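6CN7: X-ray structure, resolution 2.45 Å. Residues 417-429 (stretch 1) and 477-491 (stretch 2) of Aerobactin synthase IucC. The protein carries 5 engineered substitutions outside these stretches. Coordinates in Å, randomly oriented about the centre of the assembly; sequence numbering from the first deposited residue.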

# COMPACT_ATOMS: atom_id res chain seq x y z
N TYR A 417 -7.13 30.69 -33.87
CA TYR A 417 -7.45 29.30 -34.11
C TYR A 417 -8.53 28.76 -33.18
O TYR A 417 -8.88 27.58 -33.28
CB TYR A 417 -6.18 28.45 -33.98
CG TYR A 417 -5.07 28.88 -34.91
CD1 TYR A 417 -5.11 28.57 -36.26
CD2 TYR A 417 -3.98 29.59 -34.44
CE1 TYR A 417 -4.10 28.97 -37.12
CE2 TYR A 417 -2.96 29.99 -35.28
CZ TYR A 417 -3.03 29.67 -36.62
OH TYR A 417 -2.02 30.07 -37.47
N GLY A 418 -9.06 29.58 -32.28
CA GLY A 418 -10.10 29.12 -31.38
C GLY A 418 -9.66 27.99 -30.48
O GLY A 418 -10.48 27.14 -30.10
N VAL A 419 -8.38 27.94 -30.11
CA VAL A 419 -7.81 26.87 -29.31
C VAL A 419 -7.35 27.44 -27.99
O VAL A 419 -6.66 28.47 -27.96
CB VAL A 419 -6.63 26.19 -30.04
CG1 VAL A 419 -5.99 25.12 -29.16
CG2 VAL A 419 -7.10 25.58 -31.36
N ALA A 420 -7.72 26.78 -26.89
CA ALA A 420 -7.33 27.20 -25.55
C ALA A 420 -6.43 26.15 -24.92
O ALA A 420 -6.67 24.94 -25.07
CB ALA A 420 -8.56 27.43 -24.66
N LEU A 421 -5.40 26.61 -24.21
CA LEU A 421 -4.46 25.74 -23.52
C LEU A 421 -4.36 26.17 -22.07
O LEU A 421 -4.25 27.37 -21.78
CB LEU A 421 -3.07 25.79 -24.17
CG LEU A 421 -2.96 25.36 -25.64
CD1 LEU A 421 -1.56 25.63 -26.16
CD2 LEU A 421 -3.31 23.88 -25.79
N ILE A 422 -4.40 25.20 -21.15
CA ILE A 422 -4.22 25.51 -19.73
C ILE A 422 -2.84 26.13 -19.54
O ILE A 422 -1.83 25.60 -20.00
CB ILE A 422 -4.40 24.24 -18.88
N ALA A 423 -2.80 27.27 -18.83
CA ALA A 423 -1.60 28.09 -18.73
C ALA A 423 -1.27 28.34 -17.25
O ALA A 423 -1.32 29.48 -16.77
CB ALA A 423 -1.78 29.41 -19.49
N HIS A 424 -0.93 27.28 -16.53
CA HIS A 424 -0.58 27.37 -15.12
C HIS A 424 0.93 27.48 -14.96
O HIS A 424 1.70 27.31 -15.91
CB HIS A 424 -1.11 26.15 -14.36
N GLY A 425 1.35 27.79 -13.74
CA GLY A 425 2.77 27.97 -13.45
C GLY A 425 3.58 26.69 -13.52
O GLY A 425 4.81 26.76 -13.64
N GLN A 426 2.93 25.53 -13.45
CA GLN A 426 3.63 24.25 -13.43
C GLN A 426 3.63 23.54 -14.78
O GLN A 426 4.35 22.55 -14.93
CB GLN A 426 3.00 23.32 -12.37
CG GLN A 426 3.19 23.83 -10.94
CD GLN A 426 2.64 22.89 -9.88
OE1 GLN A 426 3.16 22.83 -8.77
NE2 GLN A 426 1.58 22.16 -10.22
N ASN A 427 2.86 24.03 -15.76
CA ASN A 427 2.88 23.48 -17.11
C ASN A 427 3.39 24.49 -18.13
O ASN A 427 3.27 24.25 -19.33
CB ASN A 427 1.49 22.98 -17.51
CG ASN A 427 0.42 24.05 -17.39
OD1 ASN A 427 0.65 25.11 -16.80
ND2 ASN A 427 -0.76 23.78 -17.93
N ILE A 428 3.95 25.61 -17.68
CA ILE A 428 4.63 26.57 -18.54
C ILE A 428 6.11 26.54 -18.17
O ILE A 428 6.48 26.83 -17.03
CB ILE A 428 4.05 27.98 -18.39
CG1 ILE A 428 2.64 28.03 -18.98
CG2 ILE A 428 4.96 29.02 -19.07
CD1 ILE A 428 1.91 29.32 -18.69
N THR A 429 6.95 26.18 -19.14
CA THR A 429 8.39 26.18 -18.97
C THR A 429 8.99 27.35 -19.73
O THR A 429 8.60 27.63 -20.86
CB THR A 429 9.00 24.86 -19.47
OG1 THR A 429 8.45 23.76 -18.73
CG2 THR A 429 10.51 24.87 -19.30
N TYR A 477 -16.51 30.86 -22.08
CA TYR A 477 -15.92 29.72 -21.39
C TYR A 477 -14.40 29.73 -21.51
O TYR A 477 -13.69 29.38 -20.56
CB TYR A 477 -16.47 28.40 -21.96
CG TYR A 477 -17.63 27.79 -21.20
CD1 TYR A 477 -17.48 27.35 -19.90
CD2 TYR A 477 -18.87 27.62 -21.82
CE1 TYR A 477 -18.54 26.77 -19.21
CE2 TYR A 477 -19.93 27.04 -21.14
CZ TYR A 477 -19.76 26.62 -19.84
OH TYR A 477 -20.82 26.05 -19.17
N LEU A 478 -13.88 30.13 -22.67
CA LEU A 478 -12.46 29.94 -22.96
C LEU A 478 -11.59 31.07 -22.42
O LEU A 478 -10.41 30.85 -22.15
CB LEU A 478 -12.25 29.82 -24.47
CG LEU A 478 -12.90 28.60 -25.13
CD1 LEU A 478 -12.67 28.62 -26.63
CD2 LEU A 478 -12.38 27.30 -24.53
N ILE A 479 -12.15 32.27 -22.25
CA ILE A 479 -11.37 33.36 -21.66
C ILE A 479 -10.80 32.94 -20.31
O ILE A 479 -9.64 33.24 -19.99
CB ILE A 479 -12.24 34.63 -21.53
CG1 ILE A 479 -12.50 35.23 -22.91
CG2 ILE A 479 -11.57 35.66 -20.62
CD1 ILE A 479 -11.25 35.72 -23.62
N HIS A 480 -11.60 32.23 -19.51
CA HIS A 480 -11.16 31.89 -18.16
C HIS A 480 -9.90 31.03 -18.18
O HIS A 480 -9.03 31.17 -17.32
CB HIS A 480 -12.29 31.18 -17.41
CG HIS A 480 -13.47 32.06 -17.14
ND1 HIS A 480 -13.48 32.99 -16.12
CD2 HIS A 480 -14.66 32.17 -17.77
CE1 HIS A 480 -14.64 33.63 -16.13
NE2 HIS A 480 -15.37 33.15 -17.12
N ASP A 481 -9.80 30.12 -19.15
CA ASP A 481 -8.57 29.34 -19.31
C ASP A 481 -7.35 30.25 -19.34
O ASP A 481 -6.24 29.82 -18.99
CB ASP A 481 -8.63 28.49 -20.58
CG ASP A 481 -8.80 27.00 -20.29
OD1 ASP A 481 -8.89 26.63 -19.10
OD2 ASP A 481 -8.83 26.20 -21.25
N LEU A 482 -7.53 31.50 -19.76
CA LEU A 482 -6.45 32.48 -19.80
C LEU A 482 -6.55 33.53 -18.70
O LEU A 482 -5.52 33.93 -18.14
CB LEU A 482 -6.41 33.18 -21.16
CG LEU A 482 -5.24 34.13 -21.41
CD1 LEU A 482 -3.90 33.42 -21.22
CD2 LEU A 482 -5.33 34.74 -22.80
N GLN A 483 -7.75 34.01 -18.39
CA GLN A 483 -7.91 34.95 -17.28
C GLN A 483 -7.73 34.24 -15.94
O GLN A 483 -6.79 34.53 -15.19
CB GLN A 483 -9.29 35.60 -17.33
CG GLN A 483 -9.38 36.82 -18.23
CD GLN A 483 -10.72 37.50 -18.14
OE1 GLN A 483 -11.72 36.89 -17.77
NE2 GLN A 483 -10.76 38.79 -18.48
N THR A 484 -8.62 33.30 -15.64
CA THR A 484 -8.52 32.56 -14.38
C THR A 484 -7.29 31.66 -14.38
O THR A 484 -6.60 31.54 -13.36
CB THR A 484 -9.79 31.73 -14.16
OG1 THR A 484 -10.94 32.59 -14.23
CG2 THR A 484 -9.76 31.05 -12.80
N GLY A 485 -6.99 31.03 -15.51
CA GLY A 485 -5.94 30.02 -15.54
C GLY A 485 -4.54 30.61 -15.44
O GLY A 485 -3.68 30.06 -14.75
N HIS A 486 -4.29 31.72 -16.13
CA HIS A 486 -2.97 32.34 -16.13
C HIS A 486 -2.91 33.62 -15.31
O HIS A 486 -2.00 33.78 -14.49
CB HIS A 486 -2.51 32.63 -17.56
CG HIS A 486 -1.07 33.05 -17.65
ND1 HIS A 486 -0.03 32.18 -17.42
CD2 HIS A 486 -0.51 34.25 -17.92
CE1 HIS A 486 1.12 32.82 -17.56
NE2 HIS A 486 0.85 34.08 -17.86
N PHE A 487 -3.85 34.55 -15.50
CA PHE A 487 -3.76 35.82 -14.79
C PHE A 487 -4.06 35.64 -13.30
O PHE A 487 -3.28 36.07 -12.44
CB PHE A 487 -4.72 36.84 -15.40
CG PHE A 487 -4.41 37.19 -16.84
CD1 PHE A 487 -3.26 36.73 -17.46
CD2 PHE A 487 -5.28 37.99 -17.56
CE1 PHE A 487 -2.99 37.06 -18.78
CE2 PHE A 487 -5.01 38.32 -18.88
CZ PHE A 487 -3.87 37.86 -19.48
N VAL A 488 -5.18 34.99 -12.98
CA VAL A 488 -5.59 34.87 -11.58
C VAL A 488 -4.75 33.83 -10.85
O VAL A 488 -4.52 33.96 -9.64
CB VAL A 488 -7.09 34.53 -11.49
CG1 VAL A 488 -7.51 34.36 -10.03
CG2 VAL A 488 -7.92 35.61 -12.15
N THR A 489 -4.28 32.80 -11.55
CA THR A 489 -3.60 31.69 -10.90
C THR A 489 -2.08 31.77 -11.01
O THR A 489 -1.39 30.97 -10.38
CB THR A 489 -4.09 30.35 -11.49
OG1 THR A 489 -5.52 30.32 -11.47
CG2 THR A 489 -3.56 29.16 -10.70
N VAL A 490 -1.54 32.73 -11.77
CA VAL A 490 -0.10 32.89 -11.88
C VAL A 490 0.30 34.33 -11.60
O VAL A 490 1.01 34.62 -10.63
CB VAL A 490 0.42 32.44 -13.26
CG1 VAL A 490 1.93 32.58 -13.34
CG2 VAL A 490 -0.00 31.00 -13.54
N LEU A 491 -0.14 35.25 -12.46
CA LEU A 491 0.27 36.65 -12.32
C LEU A 491 -0.15 37.23 -10.98
O LEU A 491 0.55 38.09 -10.43
CB LEU A 491 -0.32 37.47 -13.47
CG LEU A 491 0.52 37.52 -14.75
CD1 LEU A 491 0.98 36.13 -15.18
CD2 LEU A 491 -0.27 38.19 -15.86

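Two stretches of one chain of aerobactin synthase IucC, at least 58 residues apart in sequence wherever they touch, pack here as a short strand and the loop after it against a helix. Strand and helix run in roughly the same direction, at 26°, with their axes 8.0 Å apart at closest approach. The contact buries 425 Å², both sides summed. Ala423, Ala420 and Asp481 cover the most surface.

Ala423 lies on the loop that follows the strand. Its CA-to-CB bond points toward the helix, and the backbones are close: Ala423 CA and His486 CA are 5.2 Å apart. The two side chains meet at 3.8 Å, CB of Ala423 to CB of His486. The one hydrogen bond across the contact is made here. His486 ND1 donates to Ala423 O at 3.1 Å, with an angle of 151° at the hydrogen. The acceptor lies at the edge of the imidazole, near the ring plane, as a ring nitrogen donor requires. His486 has chi1 in t. Its CA also approaches Ala423 O, at 3.4 Å, in a CA-H...O contact.

The same carbonyl has other neighbours. Ala423 O is 3.2 Å from Gly485 O; both are acceptors, so this is proximity without a hydrogen bond. Gly485 sits within the wider pi-type turn of the helix. It has no side chain, and an ideal CB would clash with Asp481 O at 2.3 Å. Val490 CG2 packs 3.8 Å from Ala423 O and 3.5 Å from Gly425 N, which extends the contact along the loop. Ile428 also reaches the histidine: its CD1 is 3.7 Å from His486 ND1.

Ala420 is on the strand and also points its CB toward the helix. Val419 and Leu421, its neighbours, point away, as alternation along a strand predicts. Ala420 CB meets Leu478 CD2 at 3.8 Å, an apolar contact, and Asp481 OD2 at 3.6 Å. The alanine therefore touches both a leucine and a carboxylate, one helical turn apart.

Asp481 points toward the strand, with chi1 at -108°, between the standard wells. No hydrogen bond joins its carboxylate to the strand or loop; its closest contact there is the Ala420 methyl. Its backbone also faces the other stretch, with Asp481 O 4.3 Å from Ala423 N, too long for a hydrogen bond. Packing thus accounts for most of the contact, and the histidine supplies its directional link.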